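Local coordinates for flagellar brake protein YcgR (Klebsiella pneumoniae, PDB 5KEC) that binds the bacterial second messenger cyclic di-GMP through a PilZ domain and probably activates transcription of type 3 fimbriae genes linked to biofilm formation, at residues 186-190 and 201-206; 135-139 and 148-152; 142-147 and 205-209. Residues are numbered along the deposited sequence.

Contact 1: 186-190 and 201-206; sequences NVIVI and SYYQIS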
ATOM      1  N   ASN B 186      -1.176   9.945  -6.962  1.00 45.76           N
ATOM      2  CA  ASN B 186      -2.447  10.476  -7.432  1.00 42.49           C
ATOM      3  C   ASN B 186      -2.653  11.929  -7.029  1.00 35.25           C
ATOM      4  O   ASN B 186      -2.395  12.308  -5.891  1.00 35.96           O
ATOM      5  CB  ASN B 186      -3.596   9.620  -6.896  1.00 47.12           C
ATOM      6  CG  ASN B 186      -4.700   9.426  -7.910  1.00 73.60           C
ATOM      7  OD1 ASN B 186      -4.607   8.569  -8.792  1.00 84.96           O
ATOM      8  ND2 ASN B 186      -5.762  10.214  -7.787  1.00 80.41           N
ATOM      9  N   VAL B 187      -3.114  12.745  -7.967  1.00 31.19           N
ATOM     10  CA  VAL B 187      -3.438  14.127  -7.655  1.00 25.99           C
ATOM     11  C   VAL B 187      -4.891  14.415  -8.024  1.00 33.05           C
ATOM     12  O   VAL B 187      -5.310  14.176  -9.161  1.00 28.70           O
ATOM     13  CB  VAL B 187      -2.510  15.114  -8.399  1.00 29.95           C
ATOM     14  CG1 VAL B 187      -2.831  16.549  -8.000  1.00 23.80           C
ATOM     15  CG2 VAL B 187      -1.039  14.792  -8.118  1.00 38.74           C
ATOM     16  N   ILE B 188      -5.659  14.909  -7.056  1.00 23.70           N
ATOM     17  CA  ILE B 188      -7.018  15.373  -7.316  1.00 28.19           C
ATOM     18  C   ILE B 188      -7.219  16.795  -6.813  1.00 35.80           C
ATOM     19  O   ILE B 188      -6.465  17.279  -5.965  1.00 27.28           O
ATOM     20  CB  ILE B 188      -8.096  14.460  -6.684  1.00 23.87           C
ATOM     21  CG1 ILE B 188      -8.046  14.519  -5.155  1.00 26.38           C
ATOM     22  CG2 ILE B 188      -7.966  13.031  -7.188  1.00 22.25           C
ATOM     23  CD1 ILE B 188      -9.068  13.608  -4.469  1.00 24.64           C
ATOM     24  N   VAL B 189      -8.242  17.457  -7.344  1.00 31.86           N
ATOM     25  CA  VAL B 189      -8.594  18.802  -6.921  1.00 28.00           C
ATOM     26  C   VAL B 189      -9.941  18.763  -6.229  1.00 32.61           C
ATOM     27  O   VAL B 189     -10.953  18.424  -6.848  1.00 29.67           O
ATOM     28  CB  VAL B 189      -8.723  19.767  -8.114  1.00 37.94           C
ATOM     29  CG1 VAL B 189      -8.661  21.215  -7.630  1.00 27.10           C
ATOM     30  CG2 VAL B 189      -7.644  19.487  -9.143  1.00 47.46           C
ATOM     31  N   ILE B 190      -9.953  19.117  -4.950  1.00 25.49           N
ATOM     32  CA  ILE B 190     -11.178  19.147  -4.170  1.00 20.41           C
ATOM     33  C   ILE B 190     -11.665  20.581  -4.045  1.00 28.89           C
ATOM     34  O   ILE B 190     -10.935  21.455  -3.584  1.00 36.00           O
ATOM     35  CB  ILE B 190     -10.945  18.553  -2.772  1.00 23.71           C
ATOM     36  CG1 ILE B 190     -10.555  17.078  -2.890  1.00 32.02           C
ATOM     37  CG2 ILE B 190     -12.181  18.720  -1.908  1.00 24.91           C
ATOM     38  CD1 ILE B 190     -10.158  16.433  -1.576  1.00 30.83           C
ATOM     39  N   SER B 201     -10.460  25.747  -3.928  1.00 24.57           N
ATOM     40  CA  SER B 201      -9.947  24.489  -4.456  1.00 27.07           C
ATOM     41  C   SER B 201      -8.638  24.079  -3.776  1.00 29.98           C
ATOM     42  O   SER B 201      -7.708  24.875  -3.649  1.00 30.61           O
ATOM     43  CB  SER B 201      -9.758  24.566  -5.973  1.00 38.21           C
ATOM     44  OG  SER B 201     -10.991  24.811  -6.624  1.00 42.33           O
ATOM     45  N   TYR B 202      -8.586  22.826  -3.344  1.00 20.88           N
ATOM     46  CA  TYR B 202      -7.412  22.283  -2.681  1.00 26.11           C
ATOM     47  C   TYR B 202      -6.894  21.113  -3.488  1.00 30.12           C
ATOM     48  O   TYR B 202      -7.672  20.279  -3.951  1.00 30.55           O
ATOM     49  CB  TYR B 202      -7.764  21.827  -1.266  1.00 24.20           C
ATOM     50  CG  TYR B 202      -8.401  22.915  -0.440  1.00 35.07           C
ATOM     51  CD1 TYR B 202      -7.634  23.732   0.377  1.00 39.31           C
ATOM     52  CD2 TYR B 202      -9.773  23.140  -0.492  1.00 37.03           C
ATOM     53  CE1 TYR B 202      -8.211  24.737   1.127  1.00 45.15           C
ATOM     54  CE2 TYR B 202     -10.361  24.138   0.255  1.00 43.40           C
ATOM     55  CZ  TYR B 202      -9.576  24.935   1.066  1.00 49.67           C
ATOM     56  OH  TYR B 202     -10.158  25.933   1.813  1.00 48.88           O
ATOM     57  N   TYR B 203      -5.580  21.050  -3.662  1.00 21.60           N
ATOM     58  CA  TYR B 203      -4.983  19.931  -4.367  1.00 25.31           C
ATOM     59  C   TYR B 203      -4.508  18.877  -3.376  1.00 29.57           C
ATOM     60  O   TYR B 203      -3.764  19.178  -2.439  1.00 29.27           O
ATOM     61  CB  TYR B 203      -3.826  20.403  -5.250  1.00 21.18           C
ATOM     62  CG  TYR B 203      -4.264  21.309  -6.370  1.00 19.35           C
ATOM     63  CD1 TYR B 203      -4.479  20.808  -7.643  1.00 27.72           C
ATOM     64  CD2 TYR B 203      -4.481  22.663  -6.152  1.00 26.75           C
ATOM     65  CE1 TYR B 203      -4.890  21.632  -8.674  1.00 29.19           C
ATOM     66  CE2 TYR B 203      -4.890  23.495  -7.179  1.00 32.36           C
ATOM     67  CZ  TYR B 203      -5.094  22.970  -8.436  1.00 31.00           C
ATOM     68  OH  TYR B 203      -5.503  23.790  -9.464  1.00 37.01           O
ATOM     69  N   GLN B 204      -4.963  17.646  -3.576  1.00 28.37           N
ATOM     70  CA  GLN B 204      -4.558  16.536  -2.732  1.00 24.98           C
ATOM     71  C   GLN B 204      -3.634  15.613  -3.509  1.00 30.98           C
ATOM     72  O   GLN B 204      -4.023  15.038  -4.524  1.00 29.96           O
ATOM     73  CB  GLN B 204      -5.775  15.763  -2.221  1.00 29.50           C
ATOM     74  CG  GLN B 204      -5.414  14.520  -1.419  1.00 26.67           C
ATOM     75  CD  GLN B 204      -6.624  13.832  -0.825  1.00 35.21           C
ATOM     76  OE1 GLN B 204      -7.180  14.289   0.169  1.00 33.48           O
ATOM     77  NE2 GLN B 204      -7.039  12.723  -1.436  1.00 36.48           N
ATOM     78  N   ILE B 205      -2.396  15.499  -3.038  1.00 19.60           N
ATOM     79  CA  ILE B 205      -1.422  14.622  -3.663  1.00 29.66           C
ATOM     80  C   ILE B 205      -1.198  13.412  -2.776  1.00 29.72           C
ATOM     81  O   ILE B 205      -0.739  13.539  -1.641  1.00 25.11           O
ATOM     82  CB  ILE B 205      -0.087  15.343  -3.925  1.00 31.92           C
ATOM     83  CG1 ILE B 205      -0.311  16.556  -4.831  1.00 32.70           C
ATOM     84  CG2 ILE B 205       0.912  14.392  -4.555  1.00 31.83           C
ATOM     85  CD1 ILE B 205      -0.386  17.868  -4.094  1.00 25.20           C
ATOM     86  N   SER B 206      -1.559  12.240  -3.292  1.00 24.52           N
ATOM     87  CA  SER B 206      -1.411  11.004  -2.543  1.00 24.89           C
ATOM     88  C   SER B 206      -0.049  10.433  -2.844  1.00 31.33           C
ATOM     89  O   SER B 206       0.339  10.307  -4.006  1.00 32.53           O
ATOM     90  CB  SER B 206      -2.508  10.001  -2.910  1.00 32.85           C
ATOM     91  OG  SER B 206      -3.770  10.474  -2.474  1.00 43.41           O
TER
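Val189 lays its CG1 methyl over the ring of Tyr203: the carbon is 4.1 Å from the centroid of that ring and 17° off its normal, a CH-pi contact, while Val189 CG2 reaches Tyr203 CE1 at 3.5 Å. The two residues form an antiparallel non-hydrogen-bonded pair (CA-CA 4.6 Å), which places their side chains beside each other on one face of the sheet. Two residues away the pattern repeats with Val187 and Ile205, where Val187 CG2 meets Ile205 CG1 at 3.8 Å. Between and beyond these pairs lie the hydrogen-bonded ones. Ile190 N to Tyr202 O and Tyr202 N to Ile190 O are both 2.7 Å; Ile188 N to Gln204 O is 3.0 Å and Gln204 N to Ile188 O 2.8 Å. At Asn186 the ladder loosens on one side, for Ser206 N to Asn186 O is 2.7 Å but Asn186 N to Ser206 O is a weak bond of 3.3 Å. CA-H...O contacts such as Val187 CA to Gln204 O, 3.3 Å, supplement the ladder. Strand axes 4.5 Å apart at 158° indicate a modestly twisted antiparallel pair. On the face opposite Val189, Ile188 CD1 touches Gln204 NE2 at 3.8 Å, and Arg116 from a loop packs on Gln204 and Ser206. That face also carries Asn186, which with Gln204 and Ser206 contacts cyclic di-GMP in ligand-bound structures of this protein. Here no ligand is present, so the segments contribute part of the unoccupied binding site, on a beta hairpin of the PilZ barrel.

Contact 2: 135-139 and 148-152; sequences YLFDI and ALMTK
Two backbone hydrogen bonds fix the register, Met150 N to Asp138 O at 2.8 Å and Asp138 N to Met150 O at 2.9 Å, making Asp138 and Met150 an antiparallel hydrogen-bonded pair (CA-CA 4.9 Å) in a beta hairpin of the PilZ barrel. Ile139 and Leu149 follow as a non-hydrogen-bonded pair with CA atoms 4.7 Å apart. All of 135-139 and 148-151 is extended; the strand ends at Thr151, and Lys152 turns off at phi/psi -93/-12. The axes approach to 4.3 Å, but their N-to-C directions make 122°, so the strands splay strongly and direct pairing stops on the Phe137 side of Asp138, toward Leu136 and Thr151. There a water fills the widening gap, donating to Leu136 O at 2.9 Å and lying 2.8 Å from Thr151 OG1, a hydroxyl also hydrogen-bonded to Thr153 N. Leu149 CA comes within 3.1 Å of Asp138 O as a CA-H...O contact. Asp138 and Met150 point to one face, their CB atoms 4.4 Å apart. Ile139 and Leu149 point to the other, buried side, both with chi1 m and chi2 t, and Ile139 CG1 meets Leu149 CD2 at 3.7 Å. Cys207 of the neighbouring strand 199-210 packs on Leu149. Phe137, chi1 -65°, is directed toward segment 148-152: its CB lies 3.5 Å from Leu149 CB, and its ring atom CE1 stops 3.4 Å from Thr151 CG2.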
ATOM      1  N   TYR B 135       8.761  23.844  -1.672  1.00 22.52           N
ATOM      2  CA  TYR B 135       7.357  23.469  -1.550  1.00 20.62           C
ATOM      3  C   TYR B 135       6.987  23.185  -0.109  1.00 19.88           C
ATOM      4  O   TYR B 135       7.835  22.838   0.714  1.00 16.04           O
ATOM      5  CB  TYR B 135       7.001  22.263  -2.423  1.00 21.83           C
ATOM      6  CG  TYR B 135       7.723  20.988  -2.063  1.00 24.72           C
ATOM      7  CD1 TYR B 135       7.413  20.284  -0.898  1.00 17.09           C
ATOM      8  CD2 TYR B 135       8.703  20.475  -2.897  1.00 19.93           C
ATOM      9  CE1 TYR B 135       8.078  19.116  -0.577  1.00 19.35           C
ATOM     10  CE2 TYR B 135       9.365  19.309  -2.589  1.00 25.48           C
ATOM     11  CZ  TYR B 135       9.053  18.631  -1.433  1.00 29.79           C
ATOM     12  OH  TYR B 135       9.729  17.469  -1.137  1.00 23.83           O
ATOM     13  N   LEU B 136       5.704  23.323   0.178  1.00 23.08           N
ATOM     14  CA  LEU B 136       5.175  23.036   1.499  1.00 22.55           C
ATOM     15  C   LEU B 136       3.824  22.373   1.319  1.00 22.27           C
ATOM     16  O   LEU B 136       3.022  22.818   0.498  1.00 20.58           O
ATOM     17  CB  LEU B 136       5.023  24.329   2.303  1.00 20.90           C
ATOM     18  CG  LEU B 136       4.373  24.155   3.674  1.00 28.00           C
ATOM     19  CD1 LEU B 136       5.172  23.179   4.509  1.00 27.70           C
ATOM     20  CD2 LEU B 136       4.251  25.502   4.376  1.00 37.05           C
ATOM     21  N   PHE B 137       3.577  21.301   2.065  1.00 20.05           N
ATOM     22  CA  PHE B 137       2.287  20.627   2.008  1.00 20.75           C
ATOM     23  C   PHE B 137       1.734  20.389   3.405  1.00 24.06           C
ATOM     24  O   PHE B 137       2.491  20.118   4.336  1.00 22.29           O
ATOM     25  CB  PHE B 137       2.413  19.273   1.307  1.00 24.93           C
ATOM     26  CG  PHE B 137       2.804  19.358  -0.148  1.00 26.33           C
ATOM     27  CD1 PHE B 137       1.864  19.671  -1.113  1.00 27.13           C
ATOM     28  CD2 PHE B 137       4.100  19.071  -0.549  1.00 23.23           C
ATOM     29  CE1 PHE B 137       2.219  19.731  -2.450  1.00 34.95           C
ATOM     30  CE2 PHE B 137       4.458  19.124  -1.883  1.00 23.60           C
ATOM     31  CZ  PHE B 137       3.517  19.458  -2.834  1.00 29.70           C
ATOM     32  N   ASP B 138       0.415  20.495   3.551  1.00 23.04           N
ATOM     33  CA  ASP B 138      -0.251  19.982   4.737  1.00 18.86           C
ATOM     34  C   ASP B 138      -0.331  18.471   4.614  1.00 17.22           C
ATOM     35  O   ASP B 138      -0.742  17.948   3.577  1.00 21.72           O
ATOM     36  CB  ASP B 138      -1.668  20.547   4.860  1.00 30.69           C
ATOM     37  CG  ASP B 138      -1.693  21.954   5.419  1.00 50.97           C
ATOM     38  OD1 ASP B 138      -0.695  22.689   5.247  1.00 69.56           O
ATOM     39  OD2 ASP B 138      -2.716  22.326   6.032  1.00 53.40           O
ATOM     40  N   ILE B 139       0.063  17.764   5.664  1.00 18.74           N
ATOM     41  CA  ILE B 139      -0.134  16.318   5.700  1.00 20.53           C
ATOM     42  C   ILE B 139      -1.535  16.055   6.246  1.00 28.55           C
ATOM     43  O   ILE B 139      -1.772  16.172   7.450  1.00 27.91           O
ATOM     44  CB  ILE B 139       0.923  15.632   6.576  1.00 18.80           C
ATOM     45  CG1 ILE B 139       2.314  15.876   5.996  1.00 15.88           C
ATOM     46  CG2 ILE B 139       0.643  14.125   6.693  1.00 20.01           C
ATOM     47  CD1 ILE B 139       3.420  15.194   6.764  1.00 20.87           C
ATOM     48  N   ALA B 148      -1.509  11.697   2.385  1.00 27.17           N
ATOM     49  CA  ALA B 148      -2.071  12.667   1.461  1.00 19.98           C
ATOM     50  C   ALA B 148      -1.556  14.043   1.838  1.00 24.50           C
ATOM     51  O   ALA B 148      -1.642  14.452   2.999  1.00 21.98           O
ATOM     52  CB  ALA B 148      -3.600  12.642   1.508  1.00 24.44           C
ATOM     53  N   LEU B 149      -1.011  14.748   0.854  1.00 21.21           N
ATOM     54  CA  LEU B 149      -0.488  16.089   1.063  1.00 27.05           C
ATOM     55  C   LEU B 149      -1.428  17.050   0.383  1.00 26.96           C
ATOM     56  O   LEU B 149      -2.008  16.724  -0.654  1.00 30.86           O
ATOM     57  CB  LEU B 149       0.913  16.212   0.465  1.00 16.38           C
ATOM     58  CG  LEU B 149       1.890  15.115   0.889  1.00 25.51           C
ATOM     59  CD1 LEU B 149       3.166  15.162   0.059  1.00 33.13           C
ATOM     60  CD2 LEU B 149       2.204  15.218   2.381  1.00 29.79           C
ATOM     61  N   MET B 150      -1.592  18.232   0.962  1.00 19.14           N
ATOM     62  CA  MET B 150      -2.523  19.199   0.415  1.00 18.30           C
ATOM     63  C   MET B 150      -1.905  20.583   0.293  1.00 20.94           C
ATOM     64  O   MET B 150      -1.139  21.020   1.154  1.00 21.27           O
ATOM     65  CB  MET B 150      -3.786  19.248   1.277  1.00 26.16           C
ATOM     66  CG  MET B 150      -4.830  20.242   0.813  1.00 26.02           C
ATOM     67  SD  MET B 150      -6.450  19.884   1.537  1.00 42.44           S
ATOM     68  CE  MET B 150      -6.802  18.304   0.762  1.00 35.65           C
ATOM     69  N   THR B 151      -2.239  21.265  -0.796  1.00 21.24           N
ATOM     70  CA  THR B 151      -1.799  22.633  -1.006  1.00 21.45           C
ATOM     71  C   THR B 151      -2.735  23.321  -1.986  1.00 17.37           C
ATOM     72  O   THR B 151      -3.384  22.666  -2.802  1.00 24.77           O
ATOM     73  CB  THR B 151      -0.359  22.687  -1.556  1.00 19.78           C
ATOM     74  OG1 THR B 151       0.018  24.051  -1.748  1.00 25.37           O
ATOM     75  CG2 THR B 151      -0.267  21.959  -2.889  1.00 21.49           C
ATOM     76  N   LYS B 152      -2.804  24.643  -1.916  1.00 23.84           N
ATOM     77  CA  LYS B 152      -3.615  25.395  -2.865  1.00 27.29           C
ATOM     78  C   LYS B 152      -2.775  25.849  -4.052  1.00 30.76           C
ATOM     79  O   LYS B 152      -3.310  26.292  -5.072  1.00 34.18           O
ATOM     80  CB  LYS B 152      -4.293  26.581  -2.172  1.00 22.55           C
ATOM     81  CG  LYS B 152      -5.187  26.155  -1.012  1.00 30.61           C
ATOM     82  CD  LYS B 152      -5.693  27.342  -0.199  1.00 43.48           C
ATOM     83  CE  LYS B 152      -6.683  28.171  -0.988  1.00 51.11           C
ATOM     84  NZ  LYS B 152      -7.807  27.339  -1.496  1.00 61.57           N
TER
HETATM   85  O   HOH W   1       1.486  25.277   0.362  1.00 39.77           O

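Contact 3: 142-147 and 205-209; sequences ISDGGC and ISCQF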
ATOM      1  N   ILE B 142      -2.562   9.964   6.880  1.00 25.86           N
ATOM      2  CA  ILE B 142      -1.331   9.198   6.916  1.00 29.23           C
ATOM      3  C   ILE B 142      -1.597   7.739   7.276  1.00 33.09           C
ATOM      4  O   ILE B 142      -2.458   7.434   8.105  1.00 39.88           O
ATOM      5  CB  ILE B 142      -0.332   9.835   7.917  1.00 36.50           C
ATOM      6  CG1 ILE B 142       1.052   9.203   7.802  1.00 41.07           C
ATOM      7  CG2 ILE B 142      -0.861   9.743   9.343  1.00 36.10           C
ATOM      8  CD1 ILE B 142       2.075   9.851   8.707  1.00 45.71           C
ATOM      9  N   SER B 143      -0.879   6.842   6.612  1.00 35.24           N
ATOM     10  CA  SER B 143      -0.871   5.435   6.980  1.00 33.95           C
ATOM     11  C   SER B 143       0.591   5.077   7.176  1.00 35.04           C
ATOM     12  O   SER B 143       1.435   5.970   7.248  1.00 31.52           O
ATOM     13  CB  SER B 143      -1.502   4.576   5.886  1.00 32.86           C
ATOM     14  OG  SER B 143      -0.743   4.625   4.692  1.00 25.53           O
ATOM     15  N   ASP B 144       0.903   3.792   7.273  1.00 35.85           N
ATOM     16  CA  ASP B 144       2.296   3.391   7.433  1.00 42.76           C
ATOM     17  C   ASP B 144       2.965   3.237   6.074  1.00 38.57           C
ATOM     18  O   ASP B 144       4.170   3.006   5.987  1.00 39.71           O
ATOM     19  CB  ASP B 144       2.416   2.108   8.261  1.00 48.55           C
ATOM     20  CG  ASP B 144       1.583   0.981   7.708  1.00 62.17           C
ATOM     21  OD1 ASP B 144       1.149   0.123   8.507  1.00 70.77           O
ATOM     22  OD2 ASP B 144       1.363   0.950   6.479  1.00 64.48           O
ATOM     23  N   GLY B 145       2.179   3.388   5.014  1.00 28.88           N
ATOM     24  CA  GLY B 145       2.698   3.235   3.669  1.00 33.02           C
ATOM     25  C   GLY B 145       2.686   4.524   2.869  1.00 36.70           C
ATOM     26  O   GLY B 145       3.349   4.631   1.836  1.00 29.63           O
ATOM     27  N   GLY B 146       1.926   5.507   3.335  1.00 31.04           N
ATOM     28  CA  GLY B 146       1.864   6.773   2.631  1.00 34.09           C
ATOM     29  C   GLY B 146       1.076   7.857   3.338  1.00 35.88           C
ATOM     30  O   GLY B 146       0.751   7.750   4.523  1.00 31.25           O
ATOM     31  N   CYS B 147       0.770   8.912   2.596  1.00 28.95           N
ATOM     32  CA  CYS B 147       0.077  10.058   3.154  1.00 26.77           C
ATOM     33  C   CYS B 147      -0.520  10.884   2.035  1.00 29.07           C
ATOM     34  O   CYS B 147      -0.103  10.777   0.880  1.00 29.45           O
ATOM     35  CB  CYS B 147       1.047  10.922   3.958  1.00 35.61           C
ATOM     36  SG  CYS B 147       2.363  11.636   2.945  1.00 43.77           S
ATOM     37  N   ILE B 205      -2.396  15.499  -3.038  1.00 19.60           N
ATOM     38  CA  ILE B 205      -1.422  14.622  -3.663  1.00 29.66           C
ATOM     39  C   ILE B 205      -1.198  13.412  -2.776  1.00 29.72           C
ATOM     40  O   ILE B 205      -0.739  13.539  -1.641  1.00 25.11           O
ATOM     41  CB  ILE B 205      -0.087  15.343  -3.925  1.00 31.92           C
ATOM     42  CG1 ILE B 205      -0.311  16.556  -4.831  1.00 32.70           C
ATOM     43  CG2 ILE B 205       0.912  14.392  -4.555  1.00 31.83           C
ATOM     44  CD1 ILE B 205      -0.386  17.868  -4.094  1.00 25.20           C
ATOM     45  N   SER B 206      -1.559  12.240  -3.292  1.00 24.52           N
ATOM     46  CA  SER B 206      -1.411  11.004  -2.543  1.00 24.89           C
ATOM     47  C   SER B 206      -0.049  10.433  -2.844  1.00 31.33           C
ATOM     48  O   SER B 206       0.339  10.307  -4.006  1.00 32.53           O
ATOM     49  CB  SER B 206      -2.508  10.001  -2.910  1.00 32.85           C
ATOM     50  OG  SER B 206      -3.770  10.474  -2.474  1.00 43.41           O
ATOM     51  N   CYS B 207       0.685  10.097  -1.792  1.00 25.36           N
ATOM     52  CA  CYS B 207       2.065   9.669  -1.952  1.00 27.98           C
ATOM     53  C   CYS B 207       2.335   8.340  -1.278  1.00 26.81           C
ATOM     54  O   CYS B 207       1.646   7.946  -0.338  1.00 33.85           O
ATOM     55  CB  CYS B 207       3.009  10.738  -1.401  1.00 29.36           C
ATOM     56  SG  CYS B 207       2.962  12.286  -2.345  1.00 41.86           S
ATOM     57  N   GLN B 208       3.344   7.645  -1.780  1.00 34.77           N
ATOM     58  CA  GLN B 208       3.799   6.416  -1.169  1.00 38.22           C
ATOM     59  C   GLN B 208       5.143   6.715  -0.522  1.00 34.83           C
ATOM     60  O   GLN B 208       6.005   7.338  -1.137  1.00 34.64           O
ATOM     61  CB  GLN B 208       3.940   5.331  -2.233  1.00 45.54           C
ATOM     62  CG  GLN B 208       4.160   3.937  -1.689  1.00 56.21           C
ATOM     63  CD  GLN B 208       4.375   2.923  -2.792  1.00 65.77           C
ATOM     64  OE1 GLN B 208       5.512   2.584  -3.126  1.00 68.87           O
ATOM     65  NE2 GLN B 208       3.281   2.435  -3.371  1.00 63.55           N
ATOM     66  N   PHE B 209       5.304   6.299   0.731  1.00 31.36           N
ATOM     67  CA  PHE B 209       6.570   6.464   1.438  1.00 27.62           C
ATOM     68  C   PHE B 209       7.645   5.556   0.855  1.00 32.33           C
ATOM     69  O   PHE B 209       7.413   4.366   0.648  1.00 32.67           O
ATOM     70  CB  PHE B 209       6.401   6.123   2.922  1.00 27.62           C
ATOM     71  CG  PHE B 209       5.590   7.118   3.693  1.00 31.83           C
ATOM     72  CD1 PHE B 209       4.743   6.698   4.705  1.00 29.43           C
ATOM     73  CD2 PHE B 209       5.688   8.472   3.425  1.00 35.74           C
ATOM     74  CE1 PHE B 209       4.000   7.610   5.429  1.00 30.46           C
ATOM     75  CE2 PHE B 209       4.946   9.390   4.144  1.00 35.35           C
ATOM     76  CZ  PHE B 209       4.103   8.960   5.146  1.00 33.98           C
TER
HETATM   77  O   HOH W   2       5.422   2.753   1.253  1.00 44.97           O
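The ring of Phe209 is the bump, and the bend of 142-147 is the hollow that receives it. Gly146 CA sits over one ring face, 3.7 Å from the centroid and 19° off the normal. Because Gly146 has no CB, which would clash with Cys207 O at 2.1 Å, the strands can close to 4.3 Å between the CA atoms of Gly146 and Gln208. Around the ring edge stand Ser143 O, 3.5 Å from Phe209 CE1, and Ile142 CG1, 4.1 Å from Phe209 CZ; obliquely, Cys147 SG lies 3.6 Å from Phe209 CE2. Phe209 N to Gly145 O (2.8 Å) and Cys207 N to Cys147 O (2.9 Å) hold the edges together. Ser143 OG accepts from Gly145 N (3.2 Å), an ST turn, and from Gly146 N (3.1 Å), which extends it to an ST motif at the bend. Ser143 and Gly146 belong to the PilZ DxSxxG ligand-binding motif. Ile180 and Leu182 of strand 177-193 also pack on Phe209, while helix 214-234 covers Ile142 through Leu224 and Leu227.

All three contacts lie in one antiparallel sheet of the PilZ domain, whose strands neighbour each other in the order 134-142, 146-151, 199-210, 177-193. Contact 2 joins the first two, contact 3 the middle two and contact 1 the last two. Contact 2 comes before contact 1 along the chain, with strand 164-171 in between; contact 3 bridges them across a gap of 57 residues. Contacts 1 and 2 are centred 9 Å apart and touch, with probable hydrogen bonds from Ile205 N to Leu149 O (2.7 Å) and from Tyr203 N to Thr151 O (2.9 Å). Contact 3 lies 12-13 Å from both centres, sharing Ile205 and Ser206 with contact 1. Pairing of 146-151 with 199-210 brings ligand-binding residues of the two hairpins close together, consistent with a shared site.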